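Amidase, hydantoinase/carbamoylase family (Burkholderia vietnamiensis, PDB 5I4M) probably hydrolyses N-carbamoyl-L-amino acids, as a dinuclear zinc amidase of the peptidase M20 family that forms a two-subunit assembly. Local coordinates at residues R153-M158 against E341-Y346; Q234-I239 against T305-H310. One frame throughout, in Å; residues are numbered along the deposited sequence.

Interaction 1: residues R153-M158 against E341-Y346. With 3PG (3-phosphoglyceric acid), chain E.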
ATOM      1  N   ARG A 153       6.901   5.803  11.848  1.00  7.89           N
ATOM      2  CA  ARG A 153       7.503   6.469  10.692  1.00  7.56           C
ATOM      3  C   ARG A 153       8.911   5.952  10.431  1.00  7.68           C
ATOM      4  O   ARG A 153       9.285   5.693   9.280  1.00  9.74           O
ATOM      5  CB  ARG A 153       7.540   7.979  10.904  1.00  8.35           C
ATOM      6  CG  ARG A 153       8.219   8.708   9.751  1.00 10.46           C
ATOM      7  CD  ARG A 153       8.332  10.207   9.971  1.00  9.50           C
ATOM      8  NE  ARG A 153       9.036  10.800   8.832  1.00  8.61           N
ATOM      9  CZ  ARG A 153       9.529  12.034   8.794  1.00 13.44           C
ATOM     10  NH1 ARG A 153       9.400  12.845   9.845  1.00  9.46           N
ATOM     11  NH2 ARG A 153      10.148  12.449   7.694  1.00 11.43           N
ATOM     12  N   PHE A 154       9.711   5.823  11.482  1.00  9.23           N
ATOM     13  CA  PHE A 154      10.989   5.131  11.436  1.00  9.07           C
ATOM     14  C   PHE A 154      10.870   3.964  12.399  1.00 11.04           C
ATOM     15  O   PHE A 154      10.366   4.133  13.511  1.00 11.16           O
ATOM     16  CB  PHE A 154      12.170   6.026  11.849  1.00  8.06           C
ATOM     17  CG  PHE A 154      12.048   7.466  11.425  1.00  7.82           C
ATOM     18  CD1 PHE A 154      11.315   8.364  12.189  1.00 10.27           C
ATOM     19  CD2 PHE A 154      12.724   7.934  10.311  1.00  8.18           C
ATOM     20  CE1 PHE A 154      11.214   9.693  11.825  1.00 11.89           C
ATOM     21  CE2 PHE A 154      12.633   9.267   9.933  1.00 11.59           C
ATOM     22  CZ  PHE A 154      11.874  10.150  10.688  1.00 13.49           C
ATOM     23  N   ALA A 155      11.306   2.789  11.971  1.00  8.00           N
ATOM     24  CA  ALA A 155      11.175   1.634  12.834  1.00  7.53           C
ATOM     25  C   ALA A 155      12.550   1.177  13.322  1.00 10.59           C
ATOM     26  O   ALA A 155      13.557   1.410  12.652  1.00 11.37           O
ATOM     27  CB  ALA A 155      10.484   0.476  12.098  1.00  7.96           C
ATOM     28  N   PRO A 156      12.633   0.519  14.475  1.00  9.14           N
ATOM     29  CA  PRO A 156      11.529   0.122  15.342  1.00  7.32           C
ATOM     30  C   PRO A 156      11.201   1.159  16.405  1.00  9.01           C
ATOM     31  O   PRO A 156      11.676   2.296  16.353  1.00  9.89           O
ATOM     32  CB  PRO A 156      12.062  -1.156  15.989  1.00 14.68           C
ATOM     33  CG  PRO A 156      13.505  -0.858  16.168  1.00 12.54           C
ATOM     34  CD  PRO A 156      13.906  -0.079  14.920  1.00 12.53           C
ATOM     35  N   ALA A 157      10.399   0.742  17.380  1.00  9.95           N
ATOM     36  CA  ALA A 157       9.991   1.611  18.470  1.00 10.12           C
ATOM     37  C   ALA A 157      11.125   1.824  19.472  1.00 10.78           C
ATOM     38  O   ALA A 157      12.090   1.057  19.536  1.00  9.65           O
ATOM     39  CB  ALA A 157       8.793   1.007  19.198  1.00  6.47           C
ATOM     40  N   MET A 158      10.987   2.891  20.261  1.00  6.92           N
ATOM     41  CA  MET A 158      11.771   3.094  21.478  1.00  7.07           C
ATOM     42  C   MET A 158      13.272   3.198  21.198  1.00  6.62           C
ATOM     43  O   MET A 158      14.096   2.897  22.063  1.00  8.76           O
ATOM     44  CB  MET A 158      11.490   1.971  22.482  1.00  6.72           C
ATOM     45  CG  MET A 158      10.025   1.896  22.928  1.00  8.53           C
ATOM     46  SD  MET A 158       9.466   0.194  23.216  1.00 12.49           S
ATOM     47  CE  MET A 158      10.690  -0.380  24.388  1.00 12.08           C
ATOM     48  N   GLU A 341      13.761 -10.420   8.232  1.00  7.54           N
ATOM     49  CA  GLU A 341      14.649  -9.852   9.238  1.00 11.24           C
ATOM     50  C   GLU A 341      13.851  -9.578  10.497  1.00 13.15           C
ATOM     51  O   GLU A 341      12.811  -8.923  10.436  1.00 10.58           O
ATOM     52  CB  GLU A 341      15.307  -8.547   8.767  1.00  9.77           C
ATOM     53  CG  GLU A 341      16.284  -7.983   9.801  1.00 12.98           C
ATOM     54  CD  GLU A 341      16.975  -6.696   9.364  1.00 24.83           C
ATOM     55  OE1 GLU A 341      17.976  -6.320  10.010  1.00 25.06           O
ATOM     56  OE2 GLU A 341      16.519  -6.054   8.392  1.00 19.43           O
ATOM     57  N   GLN A 342      14.331 -10.074  11.634  1.00  7.60           N
ATOM     58  CA  GLN A 342      13.813  -9.588  12.905  1.00  9.13           C
ATOM     59  C   GLN A 342      14.497  -8.255  13.176  1.00 12.09           C
ATOM     60  O   GLN A 342      15.717  -8.206  13.377  1.00 10.73           O
ATOM     61  CB  GLN A 342      14.072 -10.602  14.013  1.00 10.79           C
ATOM     62  CG  GLN A 342      13.652 -10.137  15.400  1.00 11.24           C
ATOM     63  CD  GLN A 342      13.890 -11.213  16.450  1.00 12.01           C
ATOM     64  OE1 GLN A 342      13.125 -12.167  16.554  1.00 14.34           O
ATOM     65  NE2 GLN A 342      14.988 -11.089  17.195  1.00 11.25           N
ATOM     66  N   ILE A 343      13.731  -7.160  13.134  1.00  7.92           N
ATOM     67  CA  ILE A 343      14.322  -5.832  13.261  1.00  9.56           C
ATOM     68  C   ILE A 343      14.278  -5.298  14.687  1.00 14.51           C
ATOM     69  O   ILE A 343      14.855  -4.232  14.953  1.00 10.07           O
ATOM     70  CB  ILE A 343      13.651  -4.825  12.308  1.00  9.88           C
ATOM     71  CG1 ILE A 343      12.195  -4.584  12.708  1.00  8.87           C
ATOM     72  CG2 ILE A 343      13.742  -5.306  10.853  1.00  7.65           C
ATOM     73  CD1 ILE A 343      11.660  -3.238  12.207  1.00  8.34           C
ATOM     74  N   PHE A 344      13.650  -6.019  15.617  1.00 10.29           N
ATOM     75  CA  PHE A 344      13.412  -5.502  16.965  1.00  8.93           C
ATOM     76  C   PHE A 344      13.143  -6.673  17.896  1.00  8.99           C
ATOM     77  O   PHE A 344      12.338  -7.549  17.565  1.00 10.09           O
ATOM     78  CB  PHE A 344      12.214  -4.549  16.944  1.00  6.37           C
ATOM     79  CG  PHE A 344      11.991  -3.762  18.227  1.00  7.72           C
ATOM     80  CD1 PHE A 344      13.025  -3.063  18.833  1.00 10.05           C
ATOM     81  CD2 PHE A 344      10.715  -3.661  18.766  1.00 10.34           C
ATOM     82  CE1 PHE A 344      12.801  -2.309  19.980  1.00  9.79           C
ATOM     83  CE2 PHE A 344      10.484  -2.908  19.921  1.00 12.78           C
ATOM     84  CZ  PHE A 344      11.532  -2.235  20.525  1.00  9.56           C
ATOM     85  N   TYR A 345      13.808  -6.692  19.049  1.00  9.23           N
ATOM     86  CA  TYR A 345      13.519  -7.696  20.066  1.00  9.06           C
ATOM     87  C   TYR A 345      13.936  -7.153  21.425  1.00 11.11           C
ATOM     88  O   TYR A 345      15.037  -6.614  21.565  1.00  8.48           O
ATOM     89  CB  TYR A 345      14.252  -9.015  19.771  1.00  9.86           C
ATOM     90  CG  TYR A 345      14.338  -9.946  20.972  1.00 13.10           C
ATOM     91  CD1 TYR A 345      13.195 -10.358  21.646  1.00  8.01           C
ATOM     92  CD2 TYR A 345      15.566 -10.418  21.424  1.00 17.45           C
ATOM     93  CE1 TYR A 345      13.280 -11.214  22.766  1.00  8.40           C
ATOM     94  CE2 TYR A 345      15.655 -11.264  22.524  1.00 22.95           C
ATOM     95  CZ  TYR A 345      14.510 -11.657  23.192  1.00 20.87           C
ATOM     96  OH  TYR A 345      14.608 -12.503  24.289  1.00 17.60           O
ATOM     97  N   TYR A 346      13.053  -7.277  22.414  1.00 11.15           N
ATOM     98  CA  TYR A 346      13.480  -7.174  23.801  1.00  9.46           C
ATOM     99  C   TYR A 346      12.680  -8.152  24.645  1.00  9.75           C
ATOM    100  O   TYR A 346      11.500  -8.408  24.377  1.00  8.06           O
ATOM    101  CB  TYR A 346      13.353  -5.741  24.349  1.00  7.57           C
ATOM    102  CG  TYR A 346      11.958  -5.168  24.444  1.00 10.00           C
ATOM    103  CD1 TYR A 346      11.191  -5.336  25.600  1.00 11.15           C
ATOM    104  CD2 TYR A 346      11.420  -4.421  23.395  1.00 12.87           C
ATOM    105  CE1 TYR A 346       9.917  -4.794  25.706  1.00  8.85           C
ATOM    106  CE2 TYR A 346      10.147  -3.870  23.491  1.00 10.55           C
ATOM    107  CZ  TYR A 346       9.405  -4.063  24.637  1.00 11.43           C
ATOM    108  OH  TYR A 346       8.147  -3.512  24.716  1.00 12.10           O
TER
HETATM  109  C1  3PG E 503       4.397  -0.442  20.953  0.84 11.34           C
HETATM  110  O1  3PG E 503       3.792  -0.661  19.887  0.84  7.50           O
HETATM  111  O2  3PG E 503       4.174  -1.085  22.001  0.84  7.96           O
HETATM  112  C2  3PG E 503       5.435   0.642  20.956  0.84 16.11           C
HETATM  113  O3  3PG E 503       6.348   0.453  22.053  0.84 23.09           O
HETATM  114  C3  3PG E 503       4.732   1.970  21.118  0.84 12.18           C
HETATM  115  O1P 3PG E 503       4.099   2.016  22.399  0.84 10.20           O
HETATM  116  P   3PG E 503       2.958   3.154  22.685  0.84 21.06           P
HETATM  117  O2P 3PG E 503       3.507   4.454  22.146  0.84 12.66           O
HETATM  118  O3P 3PG E 503       1.751   2.660  21.901  0.84  7.41           O
HETATM  119  O4P 3PG E 503       2.813   3.143  24.218  0.84 15.10           O
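Pro156 CB lies over one face of the Phe344 ring, and these two residues are the pair that buries the most surface between loop 153-158 and strand 341-346. The peptide bond before Pro156 is cis. Pro156 CB stands 3.4 Å from Phe344 CG at the inner end of the ring, and Pro156 CG 3.5 Å from Phe344 CD1. Phe344 CG is anti to its backbone N (chi1 -170°), which places the start of the ring beneath the proline. Nearer the strand's start, Ala155 CB meets the tip of Ile343, 3.9 Å from CD1.

Sulfur-aromatic contacts form the second group. Met158 SD sits at the edge of the Phe344 ring, 5.5 Å from its centroid and 82° off the normal, and approaches the Tyr346 ring obliquely. The methyl follows, with Met158 CE 3.6 Å from Tyr346 CE2; the two side chains cross at about a right angle. The hydroxyl of Tyr346 is engaged beyond this contact, by Gln234 NE2.

Ligand packing is the third. Met158 SD comes within 3.3 Å of 3PG O3 and Ala157 CB within 3.8 Å of the same oxygen, so this end of the loop lines the 3-phosphoglycerate pocket.

Ile343 and Phe344 both face Trp236 in a classic beta bulge, and the Phe344 and Trp236 rings meet edge-to-face. The loop leads from strand 141-145 to helix 159-164, with Met158 as N-cap, and passes beside strand 337-350 in nearly its direction; helix 380-384 packs on Met158 and Phe344, and Arg295 of the second subunit on Ala155 and Ile343.

Interaction 2: residues Q234-I239 against T305-H310. With 3PG (3-phosphoglyceric acid), chain E.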
ATOM      1  N   GLN A 234       8.677  -8.178  23.053  1.00  9.71           N
ATOM      2  CA  GLN A 234       8.240  -8.005  21.673  1.00  7.94           C
ATOM      3  C   GLN A 234       9.318  -8.477  20.708  1.00  6.79           C
ATOM      4  O   GLN A 234      10.515  -8.404  21.000  1.00  6.99           O
ATOM      5  CB  GLN A 234       7.924  -6.543  21.346  1.00  8.68           C
ATOM      6  CG  GLN A 234       6.964  -5.862  22.308  1.00  9.02           C
ATOM      7  CD  GLN A 234       6.360  -4.608  21.697  1.00 10.83           C
ATOM      8  OE1 GLN A 234       5.840  -4.646  20.590  1.00  8.85           O
ATOM      9  NE2 GLN A 234       6.445  -3.491  22.411  1.00  8.19           N
ATOM     10  N   ARG A 235       8.869  -8.951  19.550  1.00  8.50           N
ATOM     11  CA  ARG A 235       9.716  -9.200  18.394  1.00  8.80           C
ATOM     12  C   ARG A 235       9.000  -8.614  17.187  1.00  7.11           C
ATOM     13  O   ARG A 235       7.835  -8.938  16.955  1.00  6.78           O
ATOM     14  CB  ARG A 235       9.965 -10.707  18.184  1.00 11.59           C
ATOM     15  CG  ARG A 235      10.888 -11.380  19.228  1.00  9.18           C
ATOM     16  CD  ARG A 235      10.953 -12.901  19.003  1.00  9.00           C
ATOM     17  NE  ARG A 235      11.727 -13.602  20.028  1.00  8.91           N
ATOM     18  CZ  ARG A 235      12.939 -14.106  19.833  1.00 13.30           C
ATOM     19  NH1 ARG A 235      13.520 -13.987  18.641  1.00 16.25           N
ATOM     20  NH2 ARG A 235      13.568 -14.744  20.823  1.00 11.97           N
ATOM     21  N   TRP A 236       9.683  -7.747  16.436  1.00  6.28           N
ATOM     22  CA  TRP A 236       9.156  -7.184  15.200  1.00  8.05           C
ATOM     23  C   TRP A 236       9.984  -7.657  14.012  1.00  9.27           C
ATOM     24  O   TRP A 236      11.204  -7.825  14.113  1.00  9.50           O
ATOM     25  CB  TRP A 236       9.179  -5.653  15.208  1.00  8.55           C
ATOM     26  CG  TRP A 236       8.296  -4.978  16.220  1.00  5.71           C
ATOM     27  CD1 TRP A 236       7.642  -5.550  17.274  1.00  9.49           C
ATOM     28  CD2 TRP A 236       7.985  -3.583  16.257  1.00  5.55           C
ATOM     29  NE1 TRP A 236       6.937  -4.586  17.974  1.00  7.13           N
ATOM     30  CE2 TRP A 236       7.133  -3.371  17.364  1.00  6.24           C
ATOM     31  CE3 TRP A 236       8.343  -2.491  15.453  1.00 10.63           C
ATOM     32  CZ2 TRP A 236       6.632  -2.105  17.690  1.00  6.19           C
ATOM     33  CZ3 TRP A 236       7.840  -1.238  15.770  1.00  8.86           C
ATOM     34  CH2 TRP A 236       6.995  -1.056  16.879  1.00  6.97           C
ATOM     35  N   TYR A 237       9.314  -7.822  12.873  1.00  9.51           N
ATOM     36  CA  TYR A 237       9.943  -8.364  11.675  1.00  8.15           C
ATOM     37  C   TYR A 237       9.585  -7.519  10.465  1.00  5.91           C
ATOM     38  O   TYR A 237       8.542  -6.861  10.433  1.00  6.97           O
ATOM     39  CB  TYR A 237       9.491  -9.804  11.386  1.00  7.81           C
ATOM     40  CG  TYR A 237       9.648 -10.749  12.539  1.00  6.59           C
ATOM     41  CD1 TYR A 237       8.725 -10.764  13.582  1.00  8.85           C
ATOM     42  CD2 TYR A 237      10.704 -11.643  12.583  1.00  9.20           C
ATOM     43  CE1 TYR A 237       8.864 -11.632  14.641  1.00  7.59           C
ATOM     44  CE2 TYR A 237      10.845 -12.528  13.641  1.00  9.24           C
ATOM     45  CZ  TYR A 237       9.920 -12.513  14.665  1.00  8.87           C
ATOM     46  OH  TYR A 237      10.055 -13.383  15.723  1.00  9.94           O
ATOM     47  N   GLU A 238      10.457  -7.584   9.458  1.00  6.51           N
ATOM     48  CA  GLU A 238      10.191  -7.102   8.112  1.00  7.98           C
ATOM     49  C   GLU A 238      10.400  -8.260   7.146  1.00  7.35           C
ATOM     50  O   GLU A 238      11.437  -8.933   7.192  1.00  9.37           O
ATOM     51  CB  GLU A 238      11.105  -5.924   7.749  1.00  8.67           C
ATOM     52  CG  GLU A 238      10.767  -4.639   8.517  1.00 10.74           C
ATOM     53  CD  GLU A 238      11.654  -3.452   8.159  1.00 15.67           C
ATOM     54  OE1 GLU A 238      11.364  -2.335   8.644  1.00 13.05           O
ATOM     55  OE2 GLU A 238      12.626  -3.625   7.392  1.00 11.61           O
ATOM     56  N   ILE A 239       9.417  -8.504   6.288  1.00  6.59           N
ATOM     57  CA  ILE A 239       9.480  -9.607   5.337  1.00  6.19           C
ATOM     58  C   ILE A 239       9.181  -9.054   3.954  1.00 11.64           C
ATOM     59  O   ILE A 239       8.195  -8.333   3.772  1.00  8.95           O
ATOM     60  CB  ILE A 239       8.481 -10.725   5.688  1.00  6.74           C
ATOM     61  CG1 ILE A 239       8.828 -11.336   7.043  1.00  9.56           C
ATOM     62  CG2 ILE A 239       8.517 -11.813   4.618  1.00  8.04           C
ATOM     63  CD1 ILE A 239       7.778 -12.311   7.568  1.00 11.81           C
ATOM     64  N   THR A 305       5.109  -6.301   7.585  1.00  7.03           N
ATOM     65  CA  THR A 305       5.667  -6.354   8.929  1.00  8.56           C
ATOM     66  C   THR A 305       4.953  -7.404   9.762  1.00  9.34           C
ATOM     67  O   THR A 305       3.791  -7.745   9.511  1.00  9.64           O
ATOM     68  CB  THR A 305       5.561  -4.996   9.633  1.00  6.91           C
ATOM     69  OG1 THR A 305       4.183  -4.608   9.737  1.00  9.82           O
ATOM     70  CG2 THR A 305       6.324  -3.937   8.850  1.00  7.19           C
ATOM     71  N   VAL A 306       5.660  -7.920  10.760  1.00  7.22           N
ATOM     72  CA  VAL A 306       5.058  -8.805  11.746  1.00  8.16           C
ATOM     73  C   VAL A 306       5.383  -8.266  13.123  1.00  6.56           C
ATOM     74  O   VAL A 306       6.504  -7.814  13.376  1.00  5.74           O
ATOM     75  CB  VAL A 306       5.541 -10.257  11.594  1.00  8.04           C
ATOM     76  CG1 VAL A 306       4.896 -11.141  12.655  1.00  6.29           C
ATOM     77  CG2 VAL A 306       5.192 -10.756  10.221  1.00  6.28           C
ATOM     78  N   ASP A 307       4.380  -8.281  13.998  1.00  5.76           N
ATOM     79  CA  ASP A 307       4.458  -7.769  15.360  1.00  8.73           C
ATOM     80  C   ASP A 307       4.044  -8.917  16.267  1.00  9.08           C
ATOM     81  O   ASP A 307       2.900  -9.377  16.193  1.00  9.32           O
ATOM     82  CB  ASP A 307       3.527  -6.557  15.513  1.00  6.32           C
ATOM     83  CG  ASP A 307       3.546  -5.938  16.909  1.00 11.59           C
ATOM     84  OD1 ASP A 307       3.326  -6.646  17.914  1.00 12.21           O
ATOM     85  OD2 ASP A 307       3.745  -4.709  16.980  1.00  9.96           O
ATOM     86  N   PHE A 308       4.980  -9.404  17.085  1.00  6.24           N
ATOM     87  CA  PHE A 308       4.737 -10.484  18.038  1.00  9.55           C
ATOM     88  C   PHE A 308       5.019  -9.984  19.447  1.00  7.95           C
ATOM     89  O   PHE A 308       6.026  -9.312  19.680  1.00  7.41           O
ATOM     90  CB  PHE A 308       5.668 -11.690  17.813  1.00  8.70           C
ATOM     91  CG  PHE A 308       5.240 -12.659  16.726  1.00  9.72           C
ATOM     92  CD1 PHE A 308       3.949 -12.700  16.234  1.00  9.83           C
ATOM     93  CD2 PHE A 308       6.167 -13.571  16.237  1.00  8.63           C
ATOM     94  CE1 PHE A 308       3.595 -13.626  15.257  1.00 12.64           C
ATOM     95  CE2 PHE A 308       5.821 -14.502  15.262  1.00  7.46           C
ATOM     96  CZ  PHE A 308       4.539 -14.533  14.771  1.00 10.16           C
ATOM     97  N   ARG A 309       4.163 -10.351  20.405  1.00  9.42           N
ATOM     98  CA  ARG A 309       4.398  -9.988  21.802  1.00 10.70           C
ATOM     99  C   ARG A 309       3.933 -11.117  22.711  1.00  8.26           C
ATOM    100  O   ARG A 309       2.946 -11.799  22.414  1.00  8.52           O
ATOM    101  CB  ARG A 309       3.651  -8.698  22.189  1.00  6.90           C
ATOM    102  CG  ARG A 309       3.676  -7.654  21.087  1.00  6.31           C
ATOM    103  CD  ARG A 309       2.995  -6.366  21.513  1.00  7.50           C
ATOM    104  NE  ARG A 309       3.017  -5.434  20.394  1.00  7.06           N
ATOM    105  CZ  ARG A 309       3.020  -4.114  20.521  1.00 11.57           C
ATOM    106  NH1 ARG A 309       2.980  -3.561  21.731  1.00  6.33           N
ATOM    107  NH2 ARG A 309       3.099  -3.353  19.439  1.00  8.72           N
ATOM    108  N   HIS A 310       4.650 -11.309  23.822  1.00  8.84           N
ATOM    109  CA  HIS A 310       4.192 -12.224  24.864  1.00  8.00           C
ATOM    110  C   HIS A 310       4.898 -11.875  26.165  1.00  8.13           C
ATOM    111  O   HIS A 310       6.049 -11.416  26.140  1.00  8.52           O
ATOM    112  CB  HIS A 310       4.461 -13.694  24.486  1.00  8.40           C
ATOM    113  CG  HIS A 310       3.633 -14.672  25.261  1.00 10.35           C
ATOM    114  ND1 HIS A 310       3.994 -15.128  26.510  1.00  9.67           N
ATOM    115  CD2 HIS A 310       2.447 -15.262  24.973  1.00 10.15           C
ATOM    116  CE1 HIS A 310       3.066 -15.949  26.964  1.00 14.31           C
ATOM    117  NE2 HIS A 310       2.116 -16.051  26.050  1.00  9.63           N
TER
HETATM  118  C1  3PG E 503       4.397  -0.442  20.953  0.84 11.34           C
HETATM  119  O1  3PG E 503       3.792  -0.661  19.887  0.84  7.50           O
HETATM  120  O2  3PG E 503       4.174  -1.085  22.001  0.84  7.96           O
HETATM  121  C2  3PG E 503       5.435   0.642  20.956  0.84 16.11           C
HETATM  122  O3  3PG E 503       6.348   0.453  22.053  0.84 23.09           O
HETATM  123  C3  3PG E 503       4.732   1.970  21.118  0.84 12.18           C
HETATM  124  O1P 3PG E 503       4.099   2.016  22.399  0.84 10.20           O
HETATM  125  P   3PG E 503       2.958   3.154  22.685  0.84 21.06           P
HETATM  126  O2P 3PG E 503       3.507   4.454  22.146  0.84 12.66           O
HETATM  127  O3P 3PG E 503       1.751   2.660  21.901  0.84  7.41           O
HETATM  128  O4P 3PG E 503       2.813   3.143  24.218  0.84 15.10           O
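Gln234 and Arg309 lie side by side and point the same way, their amide and guanidinium planes 31° apart, with Gln234 CD 3.4 Å above the guanidinium plane, offset toward the rim. Both reach the carboxylate of 3-phosphoglycerate. Arg309 NH1 donates to 3PG O2 and NH2 to 3PG O1, each at 2.8 Å, whereas the bond from Gln234 NE2 to 3PG O2 is weak.

Asp307 fixes the rotation of that guanidinium: Arg309 NE binds Asp307 OD1 at 2.8 Å in a nearly straight salt bridge (170°), and NH2 binds OD2, each oxygen using its syn lone pair. The carboxylate should help to balance the charge of the arginine. Asp307 also runs alongside Trp236 on the same sheet face; its OD2 lies 3.1 Å above the indole plane, toward the rim.

On the other face, Tyr237 crosses Val306 obliquely, CD1 3.8 Å from Val306 CB, and meets Phe308 with ring planes at 77°. The hydroxyl of Tyr237 bonds to Asp320.

Four backbone hydrogen bonds join the strands, which run antiparallel: Arg235 pairs with Phe308 and Tyr237 with Val306, each in both directions. Arg235 N to Phe308 O is 2.9 Å, while Val306 N to Tyr237 O is 3.1 Å.

Both strands belong to the M20 dimerisation region, consistent with Ala248 and Gly249 of the second subunit packing on Asp307 and Arg309 on the ligand face. Helices 259-276 and 313-334 cover the Phe308 face, and strand 337-350 borders strand 225-242 on its other edge.

In the fold
Both interactions are buried, their centres 8 Å apart, and strand 225-242 joins them: it pairs with 337-350, the strand of interaction 1, and with 297-310 in interaction 2. Ile343 N lies 2.8 Å from Trp236 O, a probable hydrogen bond between the two. Their chemistry differs. Interaction 1 sets an irregular loop on a strand mainly through apolar and sulfur-aromatic packing, whereas interaction 2 is regular antiparallel pairing, polar toward 3-phosphoglycerate and apolar toward the helices. Each touches the ligand, one by packing and the other by gripping its carboxylate. The second subunit reaches both contacts, and His247 and Asn296 of that subunit add to the ligand site.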